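Local coordinates for glucose-1-phosphate thymidylyltransferase (Bacillus anthracis, PDB 4ECM), which catalyses the transfer of a thymidylyl group from dTTP to glucose 1-phosphate, yielding dTDP-glucose and pyrophosphate, in the route to dTDP-L-rhamnose, at residues K47-V52 and P56-A61; I176-E181 and E185-Y190; W241-T246 and L250-A255. One frame throughout, in Å; residues are numbered along the deposited sequence.

In the fold
Along the chain the three contacts follow in series. Contacts 1 and 3 are neighbours, their centres 11 Å apart, and they touch: M57, in helix 57-67, packs on A244 and L250, while N254, in helix 247-256, meets the backbone of P51. Both also reach the second subunit, so this joined region lies at a subunit interface. Contact 2 is remote, its centre 29 Å from that of contact 1 and 22 Å from that of contact 3, at the surface, on strand 175-181 of the mixed sheet and the loop after it. The bound dTDP-glucose spans the distance: H48 of contact 1 holds the deoxyribose, E181 of contact 2 the glucose, and W241 of contact 3 also touches it.

Contact 1: residues K47-V52 and P56-A61; sequences KHLLPV and PMIYHA. With DAU (2'deoxy-thymidine-5'-diphospho-alpha-D-glucose), chain B; POP (pyrophosphate 2-), chain C.
H48 and L50 each offer a backbone carbonyl to the start of helix 57-67. I58 N donates to H48 O at 2.9 Å and M57 N to L50 O at 2.7 Å, so two successive amides of the first turn are satisfied by the preceding chain. A third bond uses a side chain: H60 NE2 donates to V52 O at 2.9 Å (151° at the hydrogen), with the oxygen near the ring plane, which helps set the rotation of the imidazole. Between these bonds P51 and P56 form an antiparallel, non-hydrogen-bonded pair.

The apolar part centres on M57. Its chain runs out extended from the backbone and turns only at chi3 (-54°), which brings CE 3.7 Å from K47 CG; SD lies obliquely to the H48 ring. V52 CG2 packs on M57 CB at 3.7 Å, and L49 CD2 lies alongside I58 CG2 at 3.8 Å.

Two polar tips point to the ligands. H48 NE2 shares a hydrogen bond with DAU O3' (2.5 Å), met at the ring edge. K47 NZ bonds pyrophosphate O4, at a modelled length too short to trust, and also pairs with D132. The arrangement is a short, weakly bonded hairpin-like turn leading into helix 57-67, after the glycine-rich signature stretch of sugar nucleotidyltransferases, where K47 and H48 form part of the nucleotide and pyrophosphate site.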
loop_
_atom_site.group_PDB
_atom_site.type_symbol
_atom_site.label_atom_id
_atom_site.label_comp_id
_atom_site.label_asym_id
_atom_site.label_seq_id
_atom_site.Cartn_x
_atom_site.Cartn_y
_atom_site.Cartn_z
ATOM N N LYS A 47 11.707 7.100 6.196
ATOM C CA LYS A 47 13.009 6.940 6.853
ATOM C C LYS A 47 13.001 6.066 8.101
ATOM O O LYS A 47 13.860 5.228 8.259
ATOM C CB LYS A 47 13.563 8.330 7.198
ATOM C CG LYS A 47 14.752 8.321 8.129
ATOM C CD LYS A 47 15.388 9.698 8.306
ATOM C CE LYS A 47 14.460 10.720 8.888
ATOM N NZ LYS A 47 15.212 11.940 9.349
ATOM N N HIS A 48 11.971 6.221 8.927
ATOM C CA HIS A 48 11.884 5.535 10.192
ATOM C C HIS A 48 11.536 4.068 10.087
ATOM O O HIS A 48 11.431 3.403 11.102
ATOM C CB HIS A 48 10.919 6.282 11.113
ATOM C CG HIS A 48 11.185 7.751 11.145
ATOM N ND1 HIS A 48 10.484 8.648 10.366
ATOM C CD2 HIS A 48 12.141 8.468 11.781
ATOM C CE1 HIS A 48 10.979 9.859 10.554
ATOM N NE2 HIS A 48 11.978 9.778 11.415
ATOM N N LEU A 49 11.351 3.571 8.871
ATOM C CA LEU A 49 11.119 2.163 8.667
ATOM C C LEU A 49 12.339 1.527 7.984
ATOM O O LEU A 49 12.322 0.334 7.665
ATOM C CB LEU A 49 9.854 1.914 7.856
ATOM C CG LEU A 49 8.574 2.456 8.487
ATOM C CD1 LEU A 49 7.356 2.128 7.586
ATOM C CD2 LEU A 49 8.373 1.905 9.923
ATOM N N LEU A 50 13.395 2.317 7.772
ATOM C CA LEU A 50 14.639 1.794 7.208
ATOM C C LEU A 50 15.409 1.038 8.298
ATOM O O LEU A 50 15.287 1.332 9.489
ATOM C CB LEU A 50 15.509 2.926 6.661
ATOM C CG LEU A 50 14.938 3.739 5.492
ATOM C CD1 LEU A 50 15.950 4.821 5.063
ATOM C CD2 LEU A 50 14.582 2.841 4.309
ATOM N N PRO A 51 16.213 0.064 7.902
ATOM C CA PRO A 51 16.951 -0.686 8.900
ATOM C C PRO A 51 17.998 0.115 9.671
ATOM O O PRO A 51 18.695 0.964 9.089
ATOM C CB PRO A 51 17.695 -1.746 8.065
ATOM C CG PRO A 51 16.976 -1.822 6.811
ATOM C CD PRO A 51 16.382 -0.492 6.555
ATOM N N VAL A 52 18.066 -0.161 10.975
ATOM C CA VAL A 52 19.114 0.322 11.864
ATOM C C VAL A 52 19.471 -0.929 12.682
ATOM O O VAL A 52 18.805 -1.268 13.681
ATOM C CB VAL A 52 18.683 1.476 12.747
ATOM C CG1 VAL A 52 19.764 1.756 13.800
ATOM C CG2 VAL A 52 18.399 2.746 11.872
ATOM N N PRO A 56 13.778 -2.152 12.146
ATOM C CA PRO A 56 13.440 -0.880 11.528
ATOM C C PRO A 56 13.780 0.220 12.516
ATOM O O PRO A 56 13.611 0.029 13.712
ATOM C CB PRO A 56 11.932 -0.949 11.350
ATOM C CG PRO A 56 11.574 -2.332 11.491
ATOM C CD PRO A 56 12.618 -3.034 12.273
ATOM N N MET A 57 14.244 1.352 12.019
ATOM C CA MET A 57 14.674 2.463 12.856
ATOM C C MET A 57 13.709 2.795 13.999
ATOM O O MET A 57 14.139 3.010 15.121
ATOM C CB MET A 57 14.873 3.698 11.974
ATOM C CG MET A 57 15.375 4.956 12.681
ATOM S SD MET A 57 15.481 6.390 11.565
ATOM C CE MET A 57 16.513 5.775 10.197
ATOM N N ILE A 58 12.412 2.810 13.713
ATOM C CA ILE A 58 11.419 3.223 14.712
ATOM C C ILE A 58 11.297 2.280 15.908
ATOM O O ILE A 58 10.866 2.707 16.985
ATOM C CB ILE A 58 10.040 3.513 14.048
ATOM C CG1 ILE A 58 9.157 4.367 14.968
ATOM C CG2 ILE A 58 9.357 2.238 13.590
ATOM C CD1 ILE A 58 7.926 4.875 14.275
ATOM N N TYR A 59 11.683 1.011 15.738
ATOM C CA TYR A 59 11.616 0.055 16.847
ATOM C C TYR A 59 12.482 0.499 18.014
ATOM O O TYR A 59 12.160 0.213 19.154
ATOM C CB TYR A 59 12.070 -1.347 16.433
ATOM C CG TYR A 59 11.021 -2.249 15.817
ATOM C CD1 TYR A 59 9.955 -1.737 15.090
ATOM C CD2 TYR A 59 11.153 -3.640 15.889
ATOM C CE1 TYR A 59 9.016 -2.581 14.499
ATOM C CE2 TYR A 59 10.222 -4.487 15.296
ATOM C CZ TYR A 59 9.161 -3.947 14.600
ATOM O OH TYR A 59 8.236 -4.774 14.025
ATOM N N HIS A 60 13.584 1.172 17.723
ATOM C CA HIS A 60 14.503 1.612 18.773
ATOM C C HIS A 60 13.813 2.579 19.737
ATOM O O HIS A 60 13.942 2.432 20.941
ATOM C CB HIS A 60 15.779 2.230 18.185
ATOM C CG HIS A 60 16.610 1.257 17.410
ATOM N ND1 HIS A 60 17.699 0.611 17.951
ATOM C CD2 HIS A 60 16.473 0.771 16.150
ATOM C CE1 HIS A 60 18.219 -0.207 17.049
ATOM N NE2 HIS A 60 17.486 -0.139 15.950
ATOM N N ALA A 61 13.052 3.523 19.193
ATOM C CA ALA A 61 12.351 4.510 20.001
ATOM C C ALA A 61 11.265 3.847 20.846
ATOM O O ALA A 61 11.081 4.175 22.035
ATOM C CB ALA A 61 11.771 5.591 19.112
HETATM O O6 DAU B . 18.833 15.157 15.848
HETATM C C6 DAU B . 18.889 16.176 16.848
HETATM C C5 DAU B . 18.444 17.504 16.252
HETATM O O5 DAU B . 17.144 17.310 15.704
HETATM C C4 DAU B . 18.434 18.622 17.299
HETATM O O4 DAU B . 19.747 18.876 17.784
HETATM C C3 DAU B . 17.861 19.925 16.748
HETATM O O3 DAU B . 17.769 20.884 17.823
HETATM C C2 DAU B . 16.480 19.628 16.151
HETATM O O2 DAU B . 15.930 20.797 15.516
HETATM C C1 DAU B . 16.549 18.487 15.144
HETATM O O1 DAU B . 17.296 18.914 14.011
HETATM P P2 DAU B . 17.108 18.195 12.577
HETATM O O3P DAU B . 17.808 16.857 12.554
HETATM O O4P DAU B . 17.402 19.236 11.533
HETATM O OPP DAU B . 15.525 17.865 12.570
HETATM P P DAU B . 14.813 17.107 11.343
HETATM O O1P DAU B . 15.793 16.139 10.724
HETATM O O2P DAU B . 14.129 18.129 10.509
HETATM O "O5'" DAU B . 13.696 16.215 12.089
HETATM C "C5'" DAU B . 14.101 15.107 12.865
HETATM C "C4'" DAU B . 12.980 14.113 13.170
HETATM O "O4'" DAU B . 11.739 14.722 13.523
HETATM C "C3'" DAU B . 12.716 13.148 12.035
HETATM O "O3'" DAU B . 12.831 11.843 12.609
HETATM C "C2'" DAU B . 11.301 13.415 11.583
HETATM C "C1'" DAU B . 10.689 14.216 12.724
HETATM N N11 DAU B . 9.946 15.427 12.339
HETATM C C61 DAU B . 10.632 16.428 11.604
HETATM C C51 DAU B . 9.934 17.410 10.929
HETATM C C5A DAU B . 10.682 18.533 10.241
HETATM C C21 DAU B . 8.549 15.332 12.187
HETATM O O21 DAU B . 7.908 14.338 12.820
HETATM N N31 DAU B . 7.832 16.280 11.536
HETATM C C41 DAU B . 8.454 17.307 10.899
HETATM O O41 DAU B . 7.725 18.234 10.237
HETATM P P1 POP C . 14.580 15.409 5.463
HETATM O O1 POP C . 13.882 16.270 4.442
HETATM O O2 POP C . 15.593 14.505 4.812
HETATM O O3 POP C . 15.282 16.323 6.430
HETATM O O POP C . 13.465 14.510 6.221
HETATM P P2 POP C . 13.364 14.417 7.838
HETATM O O4 POP C . 14.742 14.135 8.392
HETATM O O5 POP C . 12.446 13.282 8.216
HETATM O O6 POP C . 12.861 15.725 8.436
#

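Contact 2: residues I176-E181 and E185-Y190. With DAU (2'deoxy-thymidine-5'-diphospho-alpha-D-glucose), chain B.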
loop_
_atom_site.group_PDB
_atom_site.type_symbol
_atom_site.label_atom_id
_atom_site.label_comp_id
_atom_site.label_asym_id
_atom_site.label_seq_id
_atom_site.Cartn_x
_atom_site.Cartn_y
_atom_site.Cartn_z
ATOM N N ILE A 176 22.671 26.251 31.577
ATOM C CA ILE A 176 22.420 26.569 30.167
ATOM C C ILE A 176 22.003 28.037 30.069
ATOM O O ILE A 176 21.016 28.453 30.668
ATOM C CB ILE A 176 21.329 25.698 29.522
ATOM C CG1 ILE A 176 21.726 24.239 29.524
ATOM C CG2 ILE A 176 21.120 26.093 28.086
ATOM C CD1 ILE A 176 20.754 23.356 28.736
ATOM N N ILE A 177 22.772 28.817 29.319
ATOM C CA ILE A 177 22.507 30.246 29.146
ATOM C C ILE A 177 21.514 30.428 28.014
ATOM O O ILE A 177 20.593 31.218 28.131
ATOM C CB ILE A 177 23.796 31.040 28.862
ATOM C CG1 ILE A 177 24.809 30.806 29.985
ATOM C CG2 ILE A 177 23.489 32.543 28.695
ATOM C CD1 ILE A 177 24.284 31.141 31.394
ATOM N N GLU A 178 21.711 29.692 26.924
ATOM C CA GLU A 178 20.806 29.734 25.783
ATOM C C GLU A 178 21.079 28.567 24.840
ATOM O O GLU A 178 22.142 27.951 24.881
ATOM C CB GLU A 178 20.882 31.087 25.042
ATOM C CG GLU A 178 22.261 31.513 24.541
ATOM C CD GLU A 178 22.757 30.711 23.341
ATOM O OE1 GLU A 178 23.764 31.113 22.719
ATOM O OE2 GLU A 178 22.134 29.688 23.007
ATOM N N ILE A 179 20.086 28.242 24.023
ATOM C CA ILE A 179 20.220 27.192 23.037
ATOM C C ILE A 179 20.090 27.892 21.697
ATOM O O ILE A 179 19.287 28.806 21.541
ATOM C CB ILE A 179 19.166 26.102 23.175
ATOM C CG1 ILE A 179 19.294 25.409 24.531
ATOM C CG2 ILE A 179 19.320 25.075 22.053
ATOM C CD1 ILE A 179 18.120 24.482 24.855
ATOM N N GLU A 180 20.905 27.486 20.738
ATOM C CA GLU A 180 20.874 28.070 19.409
ATOM C C GLU A 180 20.773 26.941 18.364
ATOM O O GLU A 180 21.526 25.965 18.400
ATOM C CB GLU A 180 22.117 28.940 19.216
ATOM C CG GLU A 180 22.199 29.652 17.882
ATOM C CD GLU A 180 23.391 30.622 17.784
ATOM O OE1 GLU A 180 24.215 30.709 18.741
ATOM O OE2 GLU A 180 23.494 31.285 16.721
ATOM N N GLU A 181 19.831 27.078 17.443
ATOM C CA GLU A 181 19.590 26.068 16.430
ATOM C C GLU A 181 20.554 26.228 15.258
ATOM O O GLU A 181 20.602 27.271 14.639
ATOM C CB GLU A 181 18.132 26.140 15.951
ATOM C CG GLU A 181 17.734 25.069 14.936
ATOM C CD GLU A 181 17.760 23.639 15.498
ATOM O OE1 GLU A 181 17.770 23.464 16.748
ATOM O OE2 GLU A 181 17.746 22.688 14.674
ATOM N N GLU A 185 28.437 29.600 14.026
ATOM C CA GLU A 185 29.554 29.719 14.954
ATOM C C GLU A 185 29.110 29.210 16.320
ATOM O O GLU A 185 28.716 29.996 17.194
ATOM C CB GLU A 185 29.994 31.182 15.055
ATOM C CG GLU A 185 30.695 31.699 13.787
ATOM C CD GLU A 185 31.051 33.195 13.857
ATOM O OE1 GLU A 185 30.424 33.928 14.660
ATOM O OE2 GLU A 185 31.944 33.635 13.087
ATOM N N PRO A 186 29.173 27.893 16.511
ATOM C CA PRO A 186 28.706 27.293 17.769
ATOM C C PRO A 186 29.427 27.807 19.001
ATOM O O PRO A 186 30.633 27.973 18.972
ATOM C CB PRO A 186 28.982 25.788 17.583
ATOM C CG PRO A 186 29.265 25.594 16.097
ATOM C CD PRO A 186 29.739 26.902 15.570
ATOM N N LYS A 187 28.690 28.057 20.076
ATOM C CA LYS A 187 29.300 28.502 21.336
ATOM C C LYS A 187 29.990 27.333 22.045
ATOM O O LYS A 187 30.849 27.540 22.880
ATOM C CB LYS A 187 28.227 29.048 22.283
ATOM C CG LYS A 187 27.552 30.358 21.850
ATOM C CD LYS A 187 28.427 31.569 22.158
ATOM C CE LYS A 187 27.734 32.890 21.795
ATOM N NZ LYS A 187 27.526 33.025 20.324
ATOM N N SER A 188 29.580 26.105 21.734
ATOM C CA SER A 188 30.125 24.925 22.389
ATOM C C SER A 188 29.944 23.734 21.474
ATOM O O SER A 188 29.463 23.887 20.361
ATOM C CB SER A 188 29.335 24.644 23.672
ATOM O OG SER A 188 28.063 24.065 23.356
ATOM N N SER A 189 30.295 22.544 21.962
ATOM C CA SER A 189 30.065 21.312 21.212
ATOM C C SER A 189 28.949 20.454 21.858
ATOM O O SER A 189 28.808 19.263 21.548
ATOM C CB SER A 189 31.363 20.516 21.057
ATOM O OG SER A 189 31.867 20.140 22.306
ATOM N N TYR A 190 28.151 21.070 22.730
ATOM C CA TYR A 190 27.034 20.369 23.369
ATOM C C TYR A 190 25.781 20.369 22.501
ATOM O O TYR A 190 25.061 21.355 22.470
ATOM C CB TYR A 190 26.664 21.014 24.699
ATOM C CG TYR A 190 27.708 20.903 25.792
ATOM C CD1 TYR A 190 27.974 19.683 26.424
ATOM C CD2 TYR A 190 28.382 22.034 26.243
ATOM C CE1 TYR A 190 28.936 19.595 27.464
ATOM C CE2 TYR A 190 29.330 21.962 27.269
ATOM C CZ TYR A 190 29.609 20.753 27.877
ATOM O OH TYR A 190 30.552 20.735 28.904
HETATM O O6 DAU B . 18.833 15.157 15.848
HETATM C C6 DAU B . 18.889 16.176 16.848
HETATM C C5 DAU B . 18.444 17.504 16.252
HETATM O O5 DAU B . 17.144 17.310 15.704
HETATM C C4 DAU B . 18.434 18.622 17.299
HETATM O O4 DAU B . 19.747 18.876 17.784
HETATM C C3 DAU B . 17.861 19.925 16.748
HETATM O O3 DAU B . 17.769 20.884 17.823
HETATM C C2 DAU B . 16.480 19.628 16.151
HETATM O O2 DAU B . 15.930 20.797 15.516
HETATM C C1 DAU B . 16.549 18.487 15.144
HETATM O O1 DAU B . 17.296 18.914 14.011
HETATM P P2 DAU B . 17.108 18.195 12.577
HETATM O O3P DAU B . 17.808 16.857 12.554
HETATM O O4P DAU B . 17.402 19.236 11.533
HETATM O OPP DAU B . 15.525 17.865 12.570
HETATM P P DAU B . 14.813 17.107 11.343
HETATM O O1P DAU B . 15.793 16.139 10.724
HETATM O O2P DAU B . 14.129 18.129 10.509
HETATM O "O5'" DAU B . 13.696 16.215 12.089
HETATM C "C5'" DAU B . 14.101 15.107 12.865
HETATM C "C4'" DAU B . 12.980 14.113 13.170
HETATM O "O4'" DAU B . 11.739 14.722 13.523
HETATM C "C3'" DAU B . 12.716 13.148 12.035
HETATM O "O3'" DAU B . 12.831 11.843 12.609
HETATM C "C2'" DAU B . 11.301 13.415 11.583
HETATM C "C1'" DAU B . 10.689 14.216 12.724
HETATM N N11 DAU B . 9.946 15.427 12.339
HETATM C C61 DAU B . 10.632 16.428 11.604
HETATM C C51 DAU B . 9.934 17.410 10.929
HETATM C C5A DAU B . 10.682 18.533 10.241
HETATM C C21 DAU B . 8.549 15.332 12.187
HETATM O O21 DAU B . 7.908 14.338 12.820
HETATM N N31 DAU B . 7.832 16.280 11.536
HETATM C C41 DAU B . 8.454 17.307 10.899
HETATM O O41 DAU B . 7.725 18.234 10.237
HETATM O O HOH W 1 25.923 28.158 19.815
HETATM O O HOH W 2 26.146 31.383 14.961
HETATM O O HOH W 3 26.667 31.655 17.897
#
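E180 and K187 face each other with their charges too far apart for a salt bridge, E180 OE1 being 4.3 Å from K187 NZ, and water fills the role of a direct bond. One molecule sits between the two tips: it accepts from K187 NZ at 2.9 Å and donates to E180 OE1 at 2.8 Å. Its other hydrogen goes to E185 O, 2.7 Å from the water oxygen, so three groups of the surface share one solvent molecule. A second water accepts a hydrogen bond from K187 N and donates a longer one to E180 OE1, while a third links E185 N to E180 OE2. The carboxylate thus receives three water hydrogens, and it reaches them because its chain is extended, CG anti to the backbone N (chi1 -178°). E178 also approaches the aliphatic part of K187, but its side chain was built in two conformers and the touch is doubtful.

The next residue, E181, points from the other face of the strand to the sugar. Bent at chi2 (65°), it presents both oxygens to the glucose: DAU O3 donates to E181 OE1 and DAU O2 to E181 OE2, each at 2.8 Å. T220 also bonds OE1, probably steadying the carboxylate.

Farther along 185-190, Y190 N donates to S188 OG (3.1 Å), an ST turn, and S188 OG also bonds A169 O. Strand 175-181 pairs with strand 167-172 and is covered by helix 219-228 through I176 and I179, whereas 185-189 belongs to the loop that returns the chain to strand 190-198, which Y190 begins.

Contact 3: residues W241-T246 and L250-A255; sequences WTDAGT and LQRANA
T246 and L250 are joined by the backbone bond that opens helix 247-256: L250 N donates to T246 O at 2.8 Å. T246 occupies the N-cap position, and its hydroxyl bonds S249 OG. S249 OG also bonds D243 OD2, which in the conformer considered accepts from G245 N at 3.1 Å, closing an Asx turn. That amide comes from above the carboxylate plane. The other carboxylate oxygen, D243 OD1, pairs with R165, so both oxygens have partners, although a second conformer of D243 was built.

The hydroxyl of T242, placed anti to its own amide nitrogen (chi1 -174°), donates to D243 O at 2.7 Å, in the carbonyl plane and on a lone pair. The same torsion turns the methyl toward the helix, where T242 CG2 meets A253 CB at 3.6 Å. A244 CB adds to this small apolar patch, 4.2 Å from A253 CB.

On the helix, L250 O takes two donors from opposite faces of its plane: N254 N at 3.0 Å and N254 ND2 at 2.9 Å, the latter almost straight (171°). N254 ND2 also reaches P51 O, and N254 OD1 accepts from G53 N and from Q251 of the second subunit; this amide therefore ties the helix to the turn around P51 and to the second subunit.

Strand 241-243 and helix 250-255 run at 144° with axes 7.9 Å apart. The W-x-D-x-G-T sequence forming this strand-turn-helix unit is familiar from sugar nucleotidyltransferases, and here W241 lines the dTDP-glucose pocket.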
loop_
_atom_site.group_PDB
_atom_site.type_symbol
_atom_site.label_atom_id
_atom_site.label_comp_id
_atom_site.label_asym_id
_atom_site.label_seq_id
_atom_site.Cartn_x
_atom_site.Cartn_y
_atom_site.Cartn_z
ATOM N N TRP A 241 25.447 8.261 20.769
ATOM C CA TRP A 241 24.256 8.854 20.210
ATOM C C TRP A 241 24.519 9.295 18.786
ATOM O O TRP A 241 25.589 9.822 18.466
ATOM C CB TRP A 241 23.851 10.090 21.009
ATOM C CG TRP A 241 22.750 10.904 20.368
ATOM C CD1 TRP A 241 21.408 10.694 20.476
ATOM C CD2 TRP A 241 22.902 12.053 19.528
ATOM N NE1 TRP A 241 20.712 11.635 19.756
ATOM C CE2 TRP A 241 21.600 12.486 19.170
ATOM C CE3 TRP A 241 24.004 12.776 19.065
ATOM C CZ2 TRP A 241 21.375 13.579 18.345
ATOM C CZ3 TRP A 241 23.779 13.885 18.255
ATOM C CH2 TRP A 241 22.470 14.271 17.900
ATOM N N THR A 242 23.534 9.100 17.932
ATOM C CA THR A 242 23.648 9.578 16.580
ATOM C C THR A 242 22.285 9.830 15.981
ATOM O O THR A 242 21.280 9.217 16.375
ATOM C CB THR A 242 24.336 8.565 15.653
ATOM O OG1 THR A 242 24.529 9.169 14.363
ATOM C CG2 THR A 242 23.475 7.287 15.493
ATOM N N ASP A 243 22.230 10.783 15.068
ATOM C CA ASP A 243 21.036 10.968 14.311
ATOM C C ASP A 243 21.186 9.930 13.199
ATOM O O ASP A 243 22.249 9.305 13.011
ATOM C CB ASP A 243 20.960 12.349 13.675
ATOM C CG ASP A 243 21.980 12.519 12.564
ATOM O OD1 ASP A 243 23.169 12.584 12.882
ATOM O OD2 ASP A 243 21.593 12.590 11.386
ATOM N N ALA A 244 20.119 9.697 12.481
ATOM C CA ALA A 244 20.190 8.777 11.334
ATOM C C ALA A 244 19.554 9.360 10.094
ATOM O O ALA A 244 19.014 8.623 9.292
ATOM C CB ALA A 244 19.545 7.449 11.693
ATOM N N GLY A 245 19.661 10.678 9.925
ATOM C CA GLY A 245 19.013 11.405 8.816
ATOM C C GLY A 245 19.851 11.739 7.588
ATOM O O GLY A 245 19.358 12.406 6.680
ATOM N N THR A 246 21.110 11.284 7.565
ATOM C CA THR A 246 22.008 11.468 6.426
ATOM C C THR A 246 22.566 10.101 6.093
ATOM O O THR A 246 22.605 9.219 6.951
ATOM C CB THR A 246 23.204 12.390 6.769
ATOM O OG1 THR A 246 23.991 11.772 7.794
ATOM C CG2 THR A 246 22.732 13.808 7.242
ATOM N N LEU A 250 23.250 7.464 8.970
ATOM C CA LEU A 250 22.404 6.263 8.941
ATOM C C LEU A 250 23.304 5.024 8.970
ATOM O O LEU A 250 23.038 4.056 9.683
ATOM C CB LEU A 250 21.512 6.241 7.686
ATOM C CG LEU A 250 20.726 4.958 7.404
ATOM C CD1 LEU A 250 19.714 4.656 8.524
ATOM C CD2 LEU A 250 20.020 5.064 6.053
ATOM N N GLN A 251 24.356 5.047 8.169
ATOM C CA GLN A 251 25.313 3.931 8.140
ATOM C C GLN A 251 26.009 3.770 9.487
ATOM O O GLN A 251 26.238 2.646 9.944
ATOM C CB GLN A 251 26.331 4.122 7.034
ATOM C CG GLN A 251 25.729 4.041 5.632
ATOM C CD GLN A 251 25.074 2.707 5.347
ATOM O OE1 GLN A 251 25.501 1.666 5.861
ATOM N NE2 GLN A 251 24.036 2.722 4.506
ATOM N N ARG A 252 26.329 4.891 10.126
ATOM C CA ARG A 252 26.972 4.878 11.439
ATOM C C ARG A 252 26.041 4.234 12.456
ATOM O O ARG A 252 26.449 3.365 13.225
ATOM C CB ARG A 252 27.279 6.303 11.880
ATOM C CG ARG A 252 28.096 6.436 13.164
ATOM C CD ARG A 252 28.030 7.878 13.616
ATOM N NE ARG A 252 28.205 8.757 12.465
ATOM C CZ ARG A 252 27.712 9.982 12.375
ATOM N NH1 ARG A 252 27.932 10.683 11.269
ATOM N NH2 ARG A 252 26.986 10.485 13.372
ATOM N N ALA A 253 24.785 4.664 12.453
ATOM C CA ALA A 253 23.779 4.119 13.372
ATOM C C ALA A 253 23.683 2.607 13.167
ATOM O O ALA A 253 23.626 1.846 14.133
ATOM C CB ALA A 253 22.414 4.787 13.134
ATOM N N ASN A 254 23.669 2.168 11.907
ATOM C CA ASN A 254 23.649 0.735 11.628
ATOM C C ASN A 254 24.819 -0.017 12.242
ATOM O O ASN A 254 24.613 -1.077 12.851
ATOM C CB ASN A 254 23.576 0.427 10.123
ATOM C CG ASN A 254 22.160 0.397 9.619
ATOM O OD1 ASN A 254 21.549 -0.665 9.586
ATOM N ND2 ASN A 254 21.602 1.560 9.281
ATOM N N ALA A 255 26.027 0.522 12.095
ATOM C CA ALA A 255 27.215 -0.124 12.646
ATOM C C ALA A 255 27.126 -0.148 14.173
ATOM O O ALA A 255 27.374 -1.172 14.794
ATOM C CB ALA A 255 28.509 0.582 12.190
#